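Local coordinates for hypothetical protein Cgl3021 (Corynebacterium glutamicum, PDB 2NSF) that probably isomerises maleylpyruvate in a mycothiol-dependent reaction, using a zinc ion held by a bundle of helices, at residues S67-C81 / L117-A131. Sequence-based numbering, arbitrary orientation.
Sequences SHLIAHVAYNAIALC and LRNLHEHSVARLDVA. With ZN (zinc ion), chain E; SO4 (sulfate ion), chain C.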
ATOM      1  N   SER A  67     -14.472  -3.035  -9.051  1.00 20.79           N
ATOM      2  CA  SER A  67     -15.340  -3.174  -7.884  1.00 21.38           C
ATOM      3  C   SER A  67     -14.629  -3.895  -6.741  1.00 19.74           C
ATOM      4  O   SER A  67     -14.771  -3.508  -5.584  1.00 18.03           O
ATOM      5  CB  SER A  67     -16.618  -3.933  -8.250  1.00 23.30           C
ATOM      6  OG  SER A  67     -17.465  -3.132  -9.062  1.00 25.84           O
ATOM      7  N   HIS A  68     -13.879  -4.946  -7.063  1.00 20.06           N
ATOM      8  CA  HIS A  68     -13.148  -5.692  -6.041  1.00 21.55           C
ATOM      9  C   HIS A  68     -12.127  -4.773  -5.372  1.00 20.17           C
ATOM     10  O   HIS A  68     -12.004  -4.746  -4.147  1.00 19.18           O
ATOM     11  CB  HIS A  68     -12.399  -6.886  -6.646  1.00 23.55           C
ATOM     12  CG  HIS A  68     -13.278  -8.036  -7.037  1.00 24.42           C
ATOM     13  ND1 HIS A  68     -13.913  -8.107  -8.257  1.00 26.15           N
ATOM     14  CD2 HIS A  68     -13.597  -9.177  -6.380  1.00 26.76           C
ATOM     15  CE1 HIS A  68     -14.582  -9.245  -8.337  1.00 27.38           C
ATOM     16  NE2 HIS A  68     -14.406  -9.912  -7.212  1.00 25.66           N
ATOM     17  N   LEU A  69     -11.393  -4.025  -6.188  1.00 20.08           N
ATOM     18  CA  LEU A  69     -10.375  -3.109  -5.678  1.00 17.73           C
ATOM     19  C   LEU A  69     -10.976  -2.002  -4.823  1.00 16.22           C
ATOM     20  O   LEU A  69     -10.480  -1.693  -3.738  1.00 15.87           O
ATOM     21  CB  LEU A  69      -9.593  -2.497  -6.846  1.00 18.19           C
ATOM     22  CG  LEU A  69      -8.560  -1.425  -6.485  1.00 19.82           C
ATOM     23  CD1 LEU A  69      -7.474  -2.034  -5.605  1.00 20.14           C
ATOM     24  CD2 LEU A  69      -7.963  -0.838  -7.751  1.00 19.50           C
ATOM     25  N   ILE A  70     -12.051  -1.397  -5.313  1.00 15.66           N
ATOM     26  CA  ILE A  70     -12.712  -0.322  -4.588  1.00 15.11           C
ATOM     27  C   ILE A  70     -13.232  -0.819  -3.243  1.00 15.24           C
ATOM     28  O   ILE A  70     -13.120  -0.123  -2.231  1.00 14.82           O
ATOM     29  CB  ILE A  70     -13.861   0.266  -5.449  1.00 15.05           C
ATOM     30  CG1 ILE A  70     -13.255   0.946  -6.684  1.00 17.54           C
ATOM     31  CG2 ILE A  70     -14.684   1.265  -4.644  1.00 17.94           C
ATOM     32  CD1 ILE A  70     -14.245   1.186  -7.820  1.00 18.24           C
ATOM     33  N   ALA A  71     -13.792  -2.026  -3.235  1.00 15.67           N
ATOM     34  CA  ALA A  71     -14.305  -2.613  -2.003  1.00 16.60           C
ATOM     35  C   ALA A  71     -13.148  -2.838  -1.042  1.00 15.95           C
ATOM     36  O   ALA A  71     -13.224  -2.488   0.129  1.00 16.76           O
ATOM     37  CB  ALA A  71     -15.006  -3.935  -2.299  1.00 16.30           C
ATOM     38  N   HIS A  72     -12.070  -3.415  -1.554  1.00 17.40           N
ATOM     39  CA  HIS A  72     -10.886  -3.677  -0.741  1.00 17.87           C
ATOM     40  C   HIS A  72     -10.349  -2.445  -0.034  1.00 18.61           C
ATOM     41  O   HIS A  72     -10.025  -2.493   1.154  1.00 17.21           O
ATOM     42  CB  HIS A  72      -9.754  -4.274  -1.593  1.00 17.16           C
ATOM     43  CG  HIS A  72      -8.423  -4.290  -0.926  1.00 19.72           C
ATOM     44  ND1 HIS A  72      -8.264  -4.633   0.382  1.00 17.96           N
ATOM     45  CD2 HIS A  72      -7.195  -4.028  -1.420  1.00 22.59           C
ATOM     46  CE1 HIS A  72      -6.981  -4.579   0.703  1.00 22.42           C
ATOM     47  NE2 HIS A  72      -6.306  -4.213  -0.372  1.00 20.23           N
ATOM     48  N   VAL A  73     -10.241  -1.334  -0.759  1.00 17.62           N
ATOM     49  CA  VAL A  73      -9.730  -0.110  -0.158  1.00 17.45           C
ATOM     50  C   VAL A  73     -10.605   0.317   1.018  1.00 17.21           C
ATOM     51  O   VAL A  73     -10.096   0.760   2.050  1.00 15.37           O
ATOM     52  CB  VAL A  73      -9.617   1.027  -1.219  1.00 17.23           C
ATOM     53  CG1 VAL A  73      -9.234   2.359  -0.553  1.00 15.21           C
ATOM     54  CG2 VAL A  73      -8.558   0.650  -2.245  1.00 18.08           C
ATOM     55  N   ALA A  74     -11.921   0.150   0.884  1.00 16.70           N
ATOM     56  CA  ALA A  74     -12.831   0.518   1.963  1.00 15.79           C
ATOM     57  C   ALA A  74     -12.676  -0.435   3.145  1.00 14.54           C
ATOM     58  O   ALA A  74     -12.616  -0.000   4.293  1.00 14.83           O
ATOM     59  CB  ALA A  74     -14.282   0.508   1.465  1.00 15.86           C
ATOM     60  N   TYR A  75     -12.613  -1.735   2.868  1.00 14.95           N
ATOM     61  CA  TYR A  75     -12.473  -2.702   3.953  1.00 16.63           C
ATOM     62  C   TYR A  75     -11.134  -2.538   4.669  1.00 18.07           C
ATOM     63  O   TYR A  75     -11.006  -2.862   5.852  1.00 17.62           O
ATOM     64  CB  TYR A  75     -12.663  -4.130   3.426  1.00 16.84           C
ATOM     65  CG  TYR A  75     -14.077  -4.378   2.932  1.00 18.57           C
ATOM     66  CD1 TYR A  75     -15.174  -4.048   3.727  1.00 19.58           C
ATOM     67  CD2 TYR A  75     -14.317  -4.914   1.666  1.00 19.75           C
ATOM     68  CE1 TYR A  75     -16.482  -4.239   3.279  1.00 18.70           C
ATOM     69  CE2 TYR A  75     -15.631  -5.112   1.203  1.00 19.17           C
ATOM     70  CZ  TYR A  75     -16.701  -4.768   2.020  1.00 20.49           C
ATOM     71  OH  TYR A  75     -17.995  -4.948   1.582  1.00 20.12           O
ATOM     72  N   ASN A  76     -10.134  -2.030   3.956  1.00 17.20           N
ATOM     73  CA  ASN A  76      -8.838  -1.799   4.577  1.00 17.03           C
ATOM     74  C   ASN A  76      -8.976  -0.630   5.551  1.00 16.24           C
ATOM     75  O   ASN A  76      -8.438  -0.672   6.651  1.00 15.64           O
ATOM     76  CB  ASN A  76      -7.770  -1.507   3.510  1.00 16.94           C
ATOM     77  CG  ASN A  76      -6.484  -0.959   4.101  1.00 17.96           C
ATOM     78  OD1 ASN A  76      -6.320   0.253   4.225  1.00 17.24           O
ATOM     79  ND2 ASN A  76      -5.572  -1.851   4.485  1.00 15.97           N
ATOM     80  N   ALA A  77      -9.709   0.413   5.161  1.00 16.19           N
ATOM     81  CA  ALA A  77      -9.903   1.556   6.049  1.00 15.97           C
ATOM     82  C   ALA A  77     -10.574   1.072   7.331  1.00 16.60           C
ATOM     83  O   ALA A  77     -10.198   1.465   8.432  1.00 16.31           O
ATOM     84  CB  ALA A  77     -10.765   2.623   5.373  1.00 16.39           C
ATOM     85  N   ILE A  78     -11.578   0.216   7.172  1.00 15.94           N
ATOM     86  CA  ILE A  78     -12.299  -0.335   8.314  1.00 16.94           C
ATOM     87  C   ILE A  78     -11.358  -1.168   9.191  1.00 17.46           C
ATOM     88  O   ILE A  78     -11.406  -1.086  10.418  1.00 17.26           O
ATOM     89  CB  ILE A  78     -13.482  -1.204   7.833  1.00 17.16           C
ATOM     90  CG1 ILE A  78     -14.560  -0.303   7.221  1.00 19.14           C
ATOM     91  CG2 ILE A  78     -14.045  -2.027   8.993  1.00 17.49           C
ATOM     92  CD1 ILE A  78     -15.660  -1.055   6.477  1.00 19.54           C
ATOM     93  N   ALA A  79     -10.494  -1.956   8.556  1.00 16.65           N
ATOM     94  CA  ALA A  79      -9.554  -2.791   9.294  1.00 18.14           C
ATOM     95  C   ALA A  79      -8.588  -1.940  10.113  1.00 18.05           C
ATOM     96  O   ALA A  79      -8.220  -2.304  11.233  1.00 18.86           O
ATOM     97  CB  ALA A  79      -8.786  -3.693   8.333  1.00 16.62           C
ATOM     98  N   LEU A  80      -8.183  -0.798   9.562  1.00 17.38           N
ATOM     99  CA  LEU A  80      -7.268   0.088  10.265  1.00 19.36           C
ATOM    100  C   LEU A  80      -7.984   0.782  11.419  1.00 20.05           C
ATOM    101  O   LEU A  80      -7.365   1.137  12.422  1.00 20.67           O
ATOM    102  CB  LEU A  80      -6.667   1.113   9.292  1.00 18.04           C
ATOM    103  CG  LEU A  80      -5.747   0.490   8.233  1.00 19.01           C
ATOM    104  CD1 LEU A  80      -5.188   1.586   7.340  1.00 20.83           C
ATOM    105  CD2 LEU A  80      -4.604  -0.273   8.906  1.00 19.31           C
ATOM    106  N   CYS A  81      -9.292   0.976  11.276  1.00 20.26           N
ATOM    107  CA  CYS A  81     -10.074   1.580  12.349  1.00 20.27           C
ATOM    108  C   CYS A  81     -10.028   0.642  13.547  1.00 20.42           C
ATOM    109  O   CYS A  81      -9.943   1.087  14.687  1.00 21.36           O
ATOM    110  CB  CYS A  81     -11.528   1.771  11.931  1.00 19.17           C
ATOM    111  SG  CYS A  81     -11.825   3.225  10.924  1.00 22.56           S
ATOM    112  N   LEU A 117     -20.838   1.502  -3.596  1.00 21.02           N
ATOM    113  CA  LEU A 117     -19.406   1.374  -3.352  1.00 20.94           C
ATOM    114  C   LEU A 117     -18.758   2.739  -3.161  1.00 20.92           C
ATOM    115  O   LEU A 117     -17.842   2.888  -2.355  1.00 19.91           O
ATOM    116  CB  LEU A 117     -18.728   0.618  -4.500  1.00 21.84           C
ATOM    117  CG  LEU A 117     -19.003  -0.888  -4.576  1.00 23.37           C
ATOM    118  CD1 LEU A 117     -18.271  -1.503  -5.755  1.00 22.49           C
ATOM    119  CD2 LEU A 117     -18.549  -1.549  -3.277  1.00 24.28           C
ATOM    120  N   ARG A 118     -19.218   3.742  -3.902  1.00 21.05           N
ATOM    121  CA  ARG A 118     -18.656   5.078  -3.746  1.00 20.59           C
ATOM    122  C   ARG A 118     -19.003   5.587  -2.353  1.00 19.90           C
ATOM    123  O   ARG A 118     -18.200   6.258  -1.711  1.00 19.92           O
ATOM    124  CB  ARG A 118     -19.210   6.044  -4.806  1.00 19.58           C
ATOM    125  CG  ARG A 118     -18.770   5.754  -6.240  1.00 21.80           C
ATOM    126  CD  ARG A 118     -19.389   6.766  -7.204  1.00 21.07           C
ATOM    127  NE  ARG A 118     -19.135   6.446  -8.605  1.00 25.13           N
ATOM    128  CZ  ARG A 118     -17.998   6.703  -9.248  1.00 25.13           C
ATOM    129  NH1 ARG A 118     -16.989   7.295  -8.620  1.00 25.73           N
ATOM    130  NH2 ARG A 118     -17.874   6.361 -10.523  1.00 25.71           N
ATOM    131  N   ASN A 119     -20.201   5.260  -1.874  1.00 20.71           N
ATOM    132  CA  ASN A 119     -20.618   5.709  -0.554  1.00 21.41           C
ATOM    133  C   ASN A 119     -19.824   5.003   0.541  1.00 20.89           C
ATOM    134  O   ASN A 119     -19.459   5.622   1.540  1.00 21.16           O
ATOM    135  CB  ASN A 119     -22.126   5.491  -0.359  1.00 25.40           C
ATOM    136  CG  ASN A 119     -22.962   6.405  -1.241  1.00 31.69           C
ATOM    137  OD1 ASN A 119     -22.616   7.573  -1.443  1.00 35.90           O
ATOM    138  ND2 ASN A 119     -24.070   5.885  -1.762  1.00 35.42           N
ATOM    139  N   LEU A 120     -19.559   3.716   0.343  1.00 19.52           N
ATOM    140  CA  LEU A 120     -18.789   2.928   1.305  1.00 20.06           C
ATOM    141  C   LEU A 120     -17.368   3.489   1.390  1.00 19.99           C
ATOM    142  O   LEU A 120     -16.808   3.649   2.478  1.00 20.32           O
ATOM    143  CB  LEU A 120     -18.749   1.462   0.859  1.00 19.89           C
ATOM    144  CG  LEU A 120     -17.787   0.513   1.582  1.00 21.53           C
ATOM    145  CD1 LEU A 120     -18.027   0.563   3.081  1.00 20.79           C
ATOM    146  CD2 LEU A 120     -17.969  -0.904   1.051  1.00 20.73           C
ATOM    147  N   HIS A 121     -16.784   3.789   0.236  1.00 19.51           N
ATOM    148  CA  HIS A 121     -15.440   4.355   0.209  1.00 19.62           C
ATOM    149  C   HIS A 121     -15.424   5.672   0.976  1.00 21.20           C
ATOM    150  O   HIS A 121     -14.607   5.885   1.868  1.00 20.18           O
ATOM    151  CB  HIS A 121     -14.987   4.612  -1.229  1.00 18.20           C
ATOM    152  CG  HIS A 121     -13.763   5.471  -1.321  1.00 19.57           C
ATOM    153  ND1 HIS A 121     -12.543   5.081  -0.811  1.00 19.00           N
ATOM    154  CD2 HIS A 121     -13.586   6.725  -1.804  1.00 19.19           C
ATOM    155  CE1 HIS A 121     -11.667   6.056  -0.972  1.00 20.66           C
ATOM    156  NE2 HIS A 121     -12.274   7.067  -1.571  1.00 18.89           N
ATOM    157  N   GLU A 122     -16.343   6.558   0.622  1.00 21.59           N
ATOM    158  CA  GLU A 122     -16.419   7.858   1.259  1.00 23.27           C
ATOM    159  C   GLU A 122     -16.596   7.779   2.775  1.00 22.77           C
ATOM    160  O   GLU A 122     -15.904   8.469   3.527  1.00 21.37           O
ATOM    161  CB  GLU A 122     -17.565   8.654   0.637  1.00 27.25           C
ATOM    162  CG  GLU A 122     -17.639  10.088   1.081  1.00 34.55           C
ATOM    163  CD  GLU A 122     -18.741  10.835   0.363  1.00 38.21           C
ATOM    164  OE1 GLU A 122     -18.645  10.989  -0.873  1.00 40.30           O
ATOM    165  OE2 GLU A 122     -19.704  11.254   1.034  1.00 41.44           O
ATOM    166  N   HIS A 123     -17.513   6.929   3.225  1.00 22.18           N
ATOM    167  CA  HIS A 123     -17.770   6.799   4.654  1.00 22.86           C
ATOM    168  C   HIS A 123     -16.628   6.135   5.422  1.00 21.53           C
ATOM    169  O   HIS A 123     -16.277   6.577   6.518  1.00 21.53           O
ATOM    170  CB  HIS A 123     -19.071   6.029   4.894  1.00 25.30           C
ATOM    171  CG  HIS A 123     -19.564   6.114   6.303  1.00 27.65           C
ATOM    172  ND1 HIS A 123     -19.908   7.309   6.900  1.00 28.56           N
ATOM    173  CD2 HIS A 123     -19.748   5.160   7.246  1.00 28.93           C
ATOM    174  CE1 HIS A 123     -20.281   7.088   8.145  1.00 29.47           C
ATOM    175  NE2 HIS A 123     -20.194   5.790   8.381  1.00 27.24           N
ATOM    176  N   SER A 124     -16.045   5.084   4.855  1.00 20.44           N
ATOM    177  CA  SER A 124     -14.942   4.394   5.519  1.00 18.90           C
ATOM    178  C   SER A 124     -13.746   5.342   5.649  1.00 18.91           C
ATOM    179  O   SER A 124     -13.029   5.316   6.651  1.00 17.98           O
ATOM    180  CB  SER A 124     -14.553   3.135   4.739  1.00 18.54           C
ATOM    181  OG  SER A 124     -14.133   3.449   3.426  1.00 20.95           O
ATOM    182  N   VAL A 125     -13.538   6.178   4.637  1.00 18.37           N
ATOM    183  CA  VAL A 125     -12.447   7.152   4.672  1.00 19.21           C
ATOM    184  C   VAL A 125     -12.691   8.133   5.814  1.00 20.68           C
ATOM    185  O   VAL A 125     -11.808   8.390   6.634  1.00 20.68           O
ATOM    186  CB  VAL A 125     -12.363   7.961   3.350  1.00 17.66           C
ATOM    187  CG1 VAL A 125     -11.604   9.262   3.583  1.00 18.16           C
ATOM    188  CG2 VAL A 125     -11.670   7.138   2.269  1.00 17.62           C
ATOM    189  N   ALA A 126     -13.904   8.679   5.861  1.00 21.71           N
ATOM    190  CA  ALA A 126     -14.271   9.652   6.883  1.00 22.20           C
ATOM    191  C   ALA A 126     -14.145   9.094   8.297  1.00 22.30           C
ATOM    192  O   ALA A 126     -13.676   9.783   9.199  1.00 22.14           O
ATOM    193  CB  ALA A 126     -15.695  10.153   6.639  1.00 23.15           C
ATOM    194  N   ARG A 127     -14.550   7.843   8.486  1.00 22.05           N
ATOM    195  CA  ARG A 127     -14.484   7.222   9.803  1.00 22.46           C
ATOM    196  C   ARG A 127     -13.060   6.949  10.272  1.00 22.22           C
ATOM    197  O   ARG A 127     -12.766   7.068  11.464  1.00 22.36           O
ATOM    198  CB  ARG A 127     -15.309   5.933   9.810  1.00 24.30           C
ATOM    199  CG  ARG A 127     -16.800   6.184   9.614  1.00 27.63           C
ATOM    200  CD  ARG A 127     -17.420   6.802  10.864  1.00 30.85           C
ATOM    201  NE  ARG A 127     -17.499   5.827  11.948  1.00 33.36           N
ATOM    202  CZ  ARG A 127     -17.812   6.120  13.206  1.00 35.09           C
ATOM    203  NH1 ARG A 127     -18.078   7.374  13.553  1.00 33.22           N
ATOM    204  NH2 ARG A 127     -17.865   5.155  14.118  1.00 33.62           N
ATOM    205  N   LEU A 128     -12.174   6.592   9.346  1.00 20.44           N
ATOM    206  CA  LEU A 128     -10.782   6.342   9.706  1.00 20.49           C
ATOM    207  C   LEU A 128     -10.124   7.665  10.095  1.00 21.30           C
ATOM    208  O   LEU A 128      -9.340   7.728  11.043  1.00 21.02           O
ATOM    209  CB  LEU A 128     -10.027   5.693   8.536  1.00 19.37           C
ATOM    210  CG  LEU A 128      -8.503   5.543   8.675  1.00 16.10           C
ATOM    211  CD1 LEU A 128      -8.150   4.825   9.977  1.00 17.22           C
ATOM    212  CD2 LEU A 128      -7.959   4.780   7.466  1.00 14.93           C
ATOM    213  N   ASP A 129     -10.455   8.730   9.377  1.00 22.25           N
ATOM    214  CA  ASP A 129      -9.869  10.025   9.691  1.00 23.51           C
ATOM    215  C   ASP A 129     -10.293  10.471  11.092  1.00 23.20           C
ATOM    216  O   ASP A 129      -9.476  10.984  11.861  1.00 21.84           O
ATOM    217  CB  ASP A 129     -10.283  11.075   8.662  1.00 24.46           C
ATOM    218  CG  ASP A 129      -9.363  12.278   8.672  1.00 27.49           C
ATOM    219  OD1 ASP A 129      -8.176  12.119   8.315  1.00 28.49           O
ATOM    220  OD2 ASP A 129      -9.817  13.378   9.047  1.00 28.49           O
ATOM    221  N   VAL A 130     -11.566  10.269  11.428  1.00 23.52           N
ATOM    222  CA  VAL A 130     -12.061  10.639  12.749  1.00 25.04           C
ATOM    223  C   VAL A 130     -11.300   9.834  13.793  1.00 24.60           C
ATOM    224  O   VAL A 130     -10.881  10.372  14.815  1.00 24.58           O
ATOM    225  CB  VAL A 130     -13.576  10.349  12.904  1.00 26.48           C
ATOM    226  CG1 VAL A 130     -14.000  10.506  14.366  1.00 28.83           C
ATOM    227  CG2 VAL A 130     -14.378  11.302  12.033  1.00 27.56           C
ATOM    228  N   ALA A 131     -11.121   8.541  13.525  1.00 24.68           N
ATOM    229  CA  ALA A 131     -10.406   7.666  14.451  1.00 24.65           C
ATOM    230  C   ALA A 131      -9.022   8.235  14.733  1.00 24.47           C
ATOM    231  O   ALA A 131      -8.581   8.280  15.881  1.00 25.18           O
ATOM    232  CB  ALA A 131     -10.291   6.258  13.872  1.00 23.70           C
TER
HETATM  233 ZN    ZN E 404      -4.294  -3.445  -0.873  1.00 26.97          ZN
HETATM  234  S   SO4 C 402      -4.760  -5.794   3.941  1.00 39.13           S
HETATM  235  O1  SO4 C 402      -4.880  -5.999   2.488  1.00 39.98           O
HETATM  236  O2  SO4 C 402      -5.054  -7.069   4.624  1.00 41.28           O
HETATM  237  O3  SO4 C 402      -3.384  -5.371   4.280  1.00 41.90           O
HETATM  238  O4  SO4 C 402      -5.705  -4.753   4.377  1.00 32.08           O
HETATM  239  O   HOH W   1      -3.457  -4.607   0.782  1.00 20.41           O
HETATM  240  O   HOH W   2      -1.917  -3.314  -1.376  1.00 24.43           O
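S67 and I70 meet L117 where two helices of the N-terminal helical bundle, 66-89 and 114-133, pack side by side; their segment axes run 23° from parallel and approach to 8.5 Å. L117 spans one turn of the facing helix: its CD1 lies 3.8 Å from S67 OG, while its CB is 4.1 Å from I70 CG2. H72 turns to the other side of its helix and binds the zinc ion through NE2 at 2.2 Å; E164 and H168 of helix 156-171 complete the protein ligands. One helix thus presents an apolar side to 117-131 and a metal ligand to what is probably the active site. The neighbouring V73 places CG1 near the H121 ring, whose NE2 is hydrogen-bonded to S44 of helix 29-49. At A74 the backbones come closest, the CA atoms of A74 and H121 being 5.0 Å apart, and the small side chain lets L120 CG approach A74 CB to 3.5 Å. S124 OG, also beside A74, sits between its own backbone N and carbonyl carbon (chi1 60°), turned back to L120 O and H121 O, either of which could accept its proton. N76 ND2 donates a nearly straight bond (166°) to sulfate O4, on the metal side. L128 CD2 lies 4.0 Å from A77 CA, and its other methyl, CD1, reaches L80 CB. The last contact is sulfur against backbone: C81 SG rests 3.5 Å from L128 CA.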